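Local coordinates for protein 3'-5'-exonuclease (Saccharomyces cerevisiae, PDB 3E2V) that probably cuts double-stranded DNA as an endonuclease and degrades it from the 3' end as an exonuclease, as a magnesium-dependent TatD-type hydrolase, at residues K334-K338 and N339-D343; A288-K291 and Q292-T295; L185-S188 and C189-D192. All blocks are in the same frame, centred on the assembly; numbering follows the deposited sequence.

Contact 1 of 3, residues K334-K338 and N339-D343; sequences KSVKK and NKLAD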
loop_
_atom_site.group_PDB
_atom_site.type_symbol
_atom_site.label_atom_id
_atom_site.label_comp_id
_atom_site.label_asym_id
_atom_site.label_seq_id
_atom_site.Cartn_x
_atom_site.Cartn_y
_atom_site.Cartn_z
ATOM N N LYS A 334 15.067 17.168 -13.252
ATOM C CA LYS A 334 14.313 18.350 -13.670
ATOM C C LYS A 334 12.840 17.975 -13.751
ATOM O O LYS A 334 12.519 16.895 -14.237
ATOM C CB LYS A 334 14.770 18.836 -15.050
ATOM C CG LYS A 334 14.075 20.123 -15.532
ATOM C CD LYS A 334 14.331 21.282 -14.586
ATOM C CE LYS A 334 13.478 22.510 -14.879
ATOM N NZ LYS A 334 13.548 23.448 -13.709
ATOM N N SER A 335 11.969 18.866 -13.285
ATOM C CA SER A 335 10.522 18.648 -13.222
ATOM C C SER A 335 9.854 19.668 -14.133
ATOM O O SER A 335 10.131 20.863 -14.029
ATOM C CB SER A 335 10.053 18.838 -11.779
ATOM O OG SER A 335 8.683 18.540 -11.593
ATOM N N VAL A 336 9.006 19.198 -15.047
ATOM C CA VAL A 336 8.299 20.082 -15.990
ATOM C C VAL A 336 6.793 19.904 -15.866
ATOM O O VAL A 336 6.312 18.894 -15.334
ATOM C CB VAL A 336 8.715 19.810 -17.455
ATOM C CG1 VAL A 336 10.183 20.174 -17.702
ATOM C CG2 VAL A 336 8.449 18.355 -17.855
ATOM N N LYS A 337 6.025 20.868 -16.373
ATOM C CA LYS A 337 4.566 20.737 -16.360
ATOM C C LYS A 337 4.157 19.560 -17.260
ATOM O O LYS A 337 4.885 19.194 -18.191
ATOM C CB LYS A 337 3.881 22.031 -16.827
ATOM C CG LYS A 337 4.231 23.279 -15.994
ATOM C CD LYS A 337 3.691 24.581 -16.631
ATOM C CE LYS A 337 4.274 24.850 -18.044
ATOM N NZ LYS A 337 5.597 25.590 -18.135
ATOM N N LYS A 338 3.007 18.958 -16.969
ATOM C CA LYS A 338 2.574 17.759 -17.707
ATOM C C LYS A 338 2.508 17.950 -19.236
ATOM O O LYS A 338 2.756 17.011 -19.983
ATOM C CB LYS A 338 1.236 17.241 -17.163
ATOM C CG LYS A 338 0.122 18.287 -17.202
ATOM C CD LYS A 338 -1.171 17.742 -16.631
ATOM C CE LYS A 338 -2.270 18.802 -16.631
ATOM N NZ LYS A 338 -2.047 19.855 -15.618
ATOM N N ASN A 339 2.200 19.165 -19.689
ATOM C CA ASN A 339 2.123 19.434 -21.130
ATOM C C ASN A 339 3.481 19.671 -21.800
ATOM O O ASN A 339 3.559 19.851 -23.022
ATOM C CB ASN A 339 1.180 20.612 -21.419
ATOM C CG ASN A 339 1.686 21.923 -20.847
ATOM O OD1 ASN A 339 2.254 21.963 -19.759
ATOM N ND2 ASN A 339 1.453 23.011 -21.568
ATOM N N LYS A 340 4.551 19.647 -21.004
ATOM C CA LYS A 340 5.915 19.858 -21.492
ATOM C C LYS A 340 6.770 18.593 -21.475
ATOM O O LYS A 340 7.899 18.603 -21.962
ATOM C CB LYS A 340 6.611 20.962 -20.670
ATOM C CG LYS A 340 5.906 22.316 -20.701
ATOM C CD LYS A 340 5.904 22.912 -22.095
ATOM C CE LYS A 340 5.272 24.286 -22.083
ATOM N NZ LYS A 340 5.417 24.921 -23.418
ATOM N N LEU A 341 6.236 17.495 -20.931
ATOM C CA LEU A 341 7.024 16.275 -20.792
ATOM C C LEU A 341 7.263 15.559 -22.134
ATOM O O LEU A 341 8.350 15.053 -22.391
ATOM C CB LEU A 341 6.382 15.313 -19.790
ATOM C CG LEU A 341 7.252 14.084 -19.551
ATOM C CD1 LEU A 341 8.521 14.470 -18.783
ATOM C CD2 LEU A 341 6.530 12.993 -18.841
ATOM N N ALA A 342 6.234 15.497 -22.979
ATOM C CA ALA A 342 6.306 14.633 -24.150
ATOM C C ALA A 342 7.523 14.926 -25.043
ATOM O O ALA A 342 8.200 14.006 -25.484
ATOM C CB ALA A 342 5.021 14.695 -24.936
ATOM N N ASP A 343 7.808 16.205 -25.273
ATOM C CA ASP A 343 8.937 16.598 -26.115
ATOM C C ASP A 343 10.280 16.173 -25.520
ATOM O O ASP A 343 11.275 16.061 -26.244
ATOM C CB ASP A 343 8.897 18.111 -26.381
ATOM C CG ASP A 343 9.896 18.561 -27.444
ATOM O OD1 ASP A 343 10.295 17.765 -28.328
ATOM O OD2 ASP A 343 10.287 19.744 -27.392
HETATM O O HOH W 1 3.595 16.556 -22.515
#

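Contact 2 of 3, residues A288-K291 and Q292-T295; sequences AVVK and QIPT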
loop_
_atom_site.group_PDB
_atom_site.type_symbol
_atom_site.label_atom_id
_atom_site.label_comp_id
_atom_site.label_asym_id
_atom_site.label_seq_id
_atom_site.Cartn_x
_atom_site.Cartn_y
_atom_site.Cartn_z
ATOM N N ALA A 288 5.507 14.265 15.261
ATOM C CA ALA A 288 5.556 13.816 16.661
ATOM C C ALA A 288 5.085 12.378 16.788
ATOM O O ALA A 288 5.604 11.608 17.602
ATOM C CB ALA A 288 4.708 14.724 17.539
ATOM N N VAL A 289 4.088 12.027 15.989
ATOM C CA VAL A 289 3.564 10.668 15.999
ATOM C C VAL A 289 4.600 9.728 15.388
ATOM O O VAL A 289 4.904 8.685 15.967
ATOM C CB VAL A 289 2.209 10.571 15.263
ATOM C CG1 VAL A 289 1.737 9.125 15.215
ATOM C CG2 VAL A 289 1.150 11.420 15.960
ATOM N N VAL A 290 5.162 10.092 14.233
ATOM C CA VAL A 290 6.205 9.279 13.593
ATOM C C VAL A 290 7.397 9.016 14.525
ATOM O O VAL A 290 7.952 7.907 14.532
ATOM C CB VAL A 290 6.626 9.904 12.234
ATOM C CG1 VAL A 290 7.931 9.333 11.714
ATOM C CG2 VAL A 290 5.517 9.683 11.231
ATOM N N LYS A 291 7.760 10.005 15.340
ATOM C CA LYS A 291 8.891 9.851 16.263
ATOM C C LYS A 291 8.648 8.695 17.237
ATOM O O LYS A 291 9.608 8.072 17.693
ATOM C CB LYS A 291 9.162 11.153 17.024
ATOM C CG LYS A 291 10.496 11.162 17.760
ATOM C CD LYS A 291 10.830 12.548 18.279
ATOM C CE LYS A 291 12.132 12.540 19.055
ATOM N NZ LYS A 291 12.396 13.873 19.684
ATOM N N GLN A 292 7.372 8.410 17.523
ATOM C CA GLN A 292 6.990 7.356 18.474
ATOM C C GLN A 292 6.893 5.957 17.870
ATOM O O GLN A 292 6.722 4.974 18.599
ATOM C CB GLN A 292 5.667 7.698 19.162
ATOM C CG GLN A 292 5.723 8.988 19.993
ATOM C CD GLN A 292 4.356 9.467 20.419
ATOM O OE1 GLN A 292 3.396 9.413 19.648
ATOM N NE2 GLN A 292 4.261 9.965 21.650
ATOM N N ILE A 293 6.986 5.852 16.547
ATOM C CA ILE A 293 6.977 4.525 15.921
ATOM C C ILE A 293 8.316 3.819 16.185
ATOM O O ILE A 293 9.370 4.349 15.829
ATOM C CB ILE A 293 6.785 4.604 14.391
ATOM C CG1 ILE A 293 5.503 5.365 14.021
ATOM C CG2 ILE A 293 6.747 3.181 13.799
ATOM C CD1 ILE A 293 5.439 5.790 12.540
ATOM N N PRO A 294 8.297 2.619 16.792
ATOM C CA PRO A 294 9.586 1.923 16.970
ATOM C C PRO A 294 10.303 1.770 15.633
ATOM O O PRO A 294 9.699 1.354 14.636
ATOM C CB PRO A 294 9.173 0.562 17.522
ATOM C CG PRO A 294 7.858 0.859 18.266
ATOM C CD PRO A 294 7.167 1.838 17.337
ATOM N N THR A 295 11.586 2.128 15.603
ATOM C CA THR A 295 12.295 2.245 14.330
ATOM C C THR A 295 12.273 0.957 13.499
ATOM O O THR A 295 12.129 1.018 12.274
ATOM C CB THR A 295 13.722 2.777 14.570
ATOM O OG1 THR A 295 13.613 4.078 15.157
ATOM C CG2 THR A 295 14.518 2.860 13.260
#

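Contact 3 of 3, residues L185-S188 and C189-D192; sequences LKIS and CLND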
loop_
_atom_site.group_PDB
_atom_site.type_symbol
_atom_site.label_atom_id
_atom_site.label_comp_id
_atom_site.label_asym_id
_atom_site.label_seq_id
_atom_site.Cartn_x
_atom_site.Cartn_y
_atom_site.Cartn_z
ATOM N N LEU A 185 -10.166 -11.089 4.962
ATOM C CA LEU A 185 -9.284 -11.631 5.981
ATOM C C LEU A 185 -9.465 -13.142 6.096
ATOM O O LEU A 185 -8.496 -13.871 6.246
ATOM C CB LEU A 185 -9.498 -10.944 7.331
ATOM C CG LEU A 185 -9.025 -9.491 7.399
ATOM C CD1 LEU A 185 -9.501 -8.892 8.703
ATOM C CD2 LEU A 185 -7.492 -9.379 7.252
ATOM N N LYS A 186 -10.706 -13.603 6.010
ATOM C CA LYS A 186 -10.941 -15.046 6.085
ATOM C C LYS A 186 -10.274 -15.771 4.917
ATOM O O LYS A 186 -9.591 -16.777 5.095
ATOM C CB LYS A 186 -12.432 -15.347 6.099
ATOM C CG LYS A 186 -13.151 -14.980 7.390
ATOM C CD LYS A 186 -14.649 -15.224 7.221
ATOM C CE LYS A 186 -15.435 -14.782 8.447
ATOM N NZ LYS A 186 -16.919 -14.876 8.172
ATOM N N ILE A 187 -10.468 -15.246 3.721
ATOM C CA ILE A 187 -9.850 -15.832 2.528
ATOM C C ILE A 187 -8.342 -15.923 2.680
ATOM O O ILE A 187 -7.737 -16.924 2.308
ATOM C CB ILE A 187 -10.231 -15.037 1.248
ATOM C CG1 ILE A 187 -11.635 -15.432 0.794
ATOM C CG2 ILE A 187 -9.189 -15.229 0.132
ATOM C CD1 ILE A 187 -12.163 -14.505 -0.279
ATOM N N SER A 188 -7.740 -14.898 3.275
ATOM C CA SER A 188 -6.285 -14.840 3.433
ATOM C C SER A 188 -5.754 -15.907 4.400
ATOM O O SER A 188 -4.543 -16.083 4.531
ATOM C CB SER A 188 -5.866 -13.452 3.924
ATOM O OG SER A 188 -6.036 -13.315 5.329
ATOM N N CYS A 189 -6.682 -16.551 5.115
ATOM C CA CYS A 189 -6.378 -17.637 6.073
ATOM C C CYS A 189 -6.784 -19.031 5.593
ATOM O O CYS A 189 -6.584 -20.019 6.318
ATOM C CB CYS A 189 -7.070 -17.385 7.436
ATOM S SG CYS A 189 -6.532 -15.904 8.305
ATOM N N LEU A 190 -7.349 -19.121 4.388
ATOM C CA LEU A 190 -8.043 -20.357 3.967
ATOM C C LEU A 190 -7.156 -21.553 3.693
ATOM O O LEU A 190 -7.617 -22.707 3.745
ATOM C CB LEU A 190 -8.911 -20.104 2.743
ATOM C CG LEU A 190 -10.352 -19.702 3.048
ATOM C CD1 LEU A 190 -11.146 -19.649 1.762
ATOM C CD2 LEU A 190 -11.056 -20.615 4.065
ATOM N N ASN A 191 -5.900 -21.295 3.363
ATOM C CA ASN A 191 -4.947 -22.373 3.140
ATOM C C ASN A 191 -3.565 -21.965 3.637
ATOM O O ASN A 191 -3.335 -20.780 3.931
ATOM C CB ASN A 191 -4.963 -22.820 1.666
ATOM C CG ASN A 191 -4.460 -21.746 0.704
ATOM O OD1 ASN A 191 -3.355 -21.229 0.857
ATOM N ND2 ASN A 191 -5.269 -21.427 -0.304
ATOM N N ASP A 192 -2.647 -22.922 3.748
ATOM C CA ASP A 192 -1.340 -22.647 4.352
ATOM C C ASP A 192 -0.516 -21.601 3.599
ATOM O O ASP A 192 0.145 -20.770 4.216
ATOM C CB ASP A 192 -0.523 -23.931 4.540
ATOM C CG ASP A 192 -1.092 -24.846 5.616
ATOM O OD1 ASP A 192 -1.994 -24.437 6.389
ATOM O OD2 ASP A 192 -0.624 -26.001 5.691
#

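Contact 1 of 3, residues K334-K338 and N339-D343
K340 N donates to K337 O at 2.9 Å with an N-H...O angle of 158°, closing a tight turn between two residues three apart. A water extends the polar network: it donates to K338 O (2.7 Å) and accepts from A342 N (2.9 Å), bridging the turn to the helically coiled backbone of 341-343.

Apolar contact is made by V336, whose CB meets K340 CB at 4.0 Å. With CG1 anti to the carbonyl carbon (chi1 -66°), the other branch falls over the backbone of L341, V336 CG2 to L341 CA 3.9 Å, and reaches L341 CD1. The turn thus carries the chain off strand 334-336, which pairs in parallel with strand 351-353 in a small two-stranded sheet separate from the barrel strands; L341 packs on Y351 and V353 of that partner strand.

On the outer face the side chains of K337, N339 and K340 run alongside one another. N339 OD1 lies 3.4 Å from K337 CB, and the aliphatic K337 CE approaches K340 CG at 4.0 Å. K337 NZ and K340 NZ stay 5.3 Å apart, like charges without contact, while K338 turns elsewhere, to a cation-pi contact with Y35.

Contact 2 of 3, residues A288-K291 and Q292-T295
V290 and I293 meet through their methyl ends, V290 CG2 lying 4.1 Å from I293 CD1, with the two side chains slanted across each other. I293 CG1 is anti to its own carbonyl carbon (chi1 -56°), which turns the side chain back against the last helical turn and brings I293 CD1 to 3.7 Å from V290 CA. Beside them, Q292 runs its aliphatic part back along the helix: Q292 CG sits 3.5 Å from A288 O.

Two backbone bonds, each spanning three residues, draw the final turn tight. Q292 N donates to V289 O at 2.9 Å, with a bent N-H...O angle of 141°, and I293 N donates to V290 O at 3.0 Å and a straighter 155°. After them the chain leaves the helical path. Outside the turn, K373 NZ donates to both K291 O and I293 O.

The contact lies at the C-terminal end of helix 284-291, on the link to strand 298-300 of the barrel, a fold of the TIM-barrel clan. The buried I293 side chain touches I274 and V276 of strand 272-276 and L262 of helix 259-268, while Q292 covers A259 and L262 of that same helix.

Contact 3 of 3, residues L185-S188 and C189-D192
S188 OG is held by two hydrogen bonds: it donates to L185 O at 2.7 Å, and it is also bonded to R248 NH1. The hydroxyl reaches back to the carbonyl three residues earlier because chi1 of 81° sets OG between the backbone N and the carbonyl carbon of its own residue. It comes in tilted 24° from the L185 carbonyl plane, and this buried polar atom is thus served by the end of its own helix and by an arginine from another part of the chain. Replacing S188 by an alanine removes the hydroxyl, and L185 O would probably lose its short bond and R248 NH1 one of its partners.

C189 N donates to K186 O at 2.9 Å, and L190 N donates to I187 O at 3.1 Å with an N-H...O angle of 164°; the second closes a type I beta turn, I187 to L190. This turn lies at the C-terminal end of helix 174-187 and hands the chain to helix 192-195, whose N-cap is N191: its OD1 accepts from L194 N, and its ND2 binds Y142 and N146 of helix 132-149.

L190 CB lies 3.4 Å from I187 O; the apolar contact is the longer one from L190 CD1 to I187 CG1, 4.4 Å. Both leucine and isoleucine rest on Y142, joining the turn to helix 132-149. C189 SG is directed back along the helix, 4.0 Å from S188 OG, while K186 ends in a salt bridge to D223 and another to E183.

Along the chain the order is contact 3, contact 2, contact 1, and none touches another. Contacts 2 and 3 are turns at the C-terminal ends of helices 284-291 and 174-187, around the eight-stranded parallel TIM-barrel-like core of the metallo-dependent hydrolases; their centres lie about 31 Å apart. Contact 1, a surface turn remote from the metal site, belongs instead to the small two-stranded sheet, about 37 Å from contact 2 and about 45 Å from contact 3 between centres. Side chain to side chain, I293 of contact 2 is about 12 Å from the magnesium ligand H253, and L185 of contact 3 about 11 Å from E161, a magnesium-binding residue without its metal in this chain.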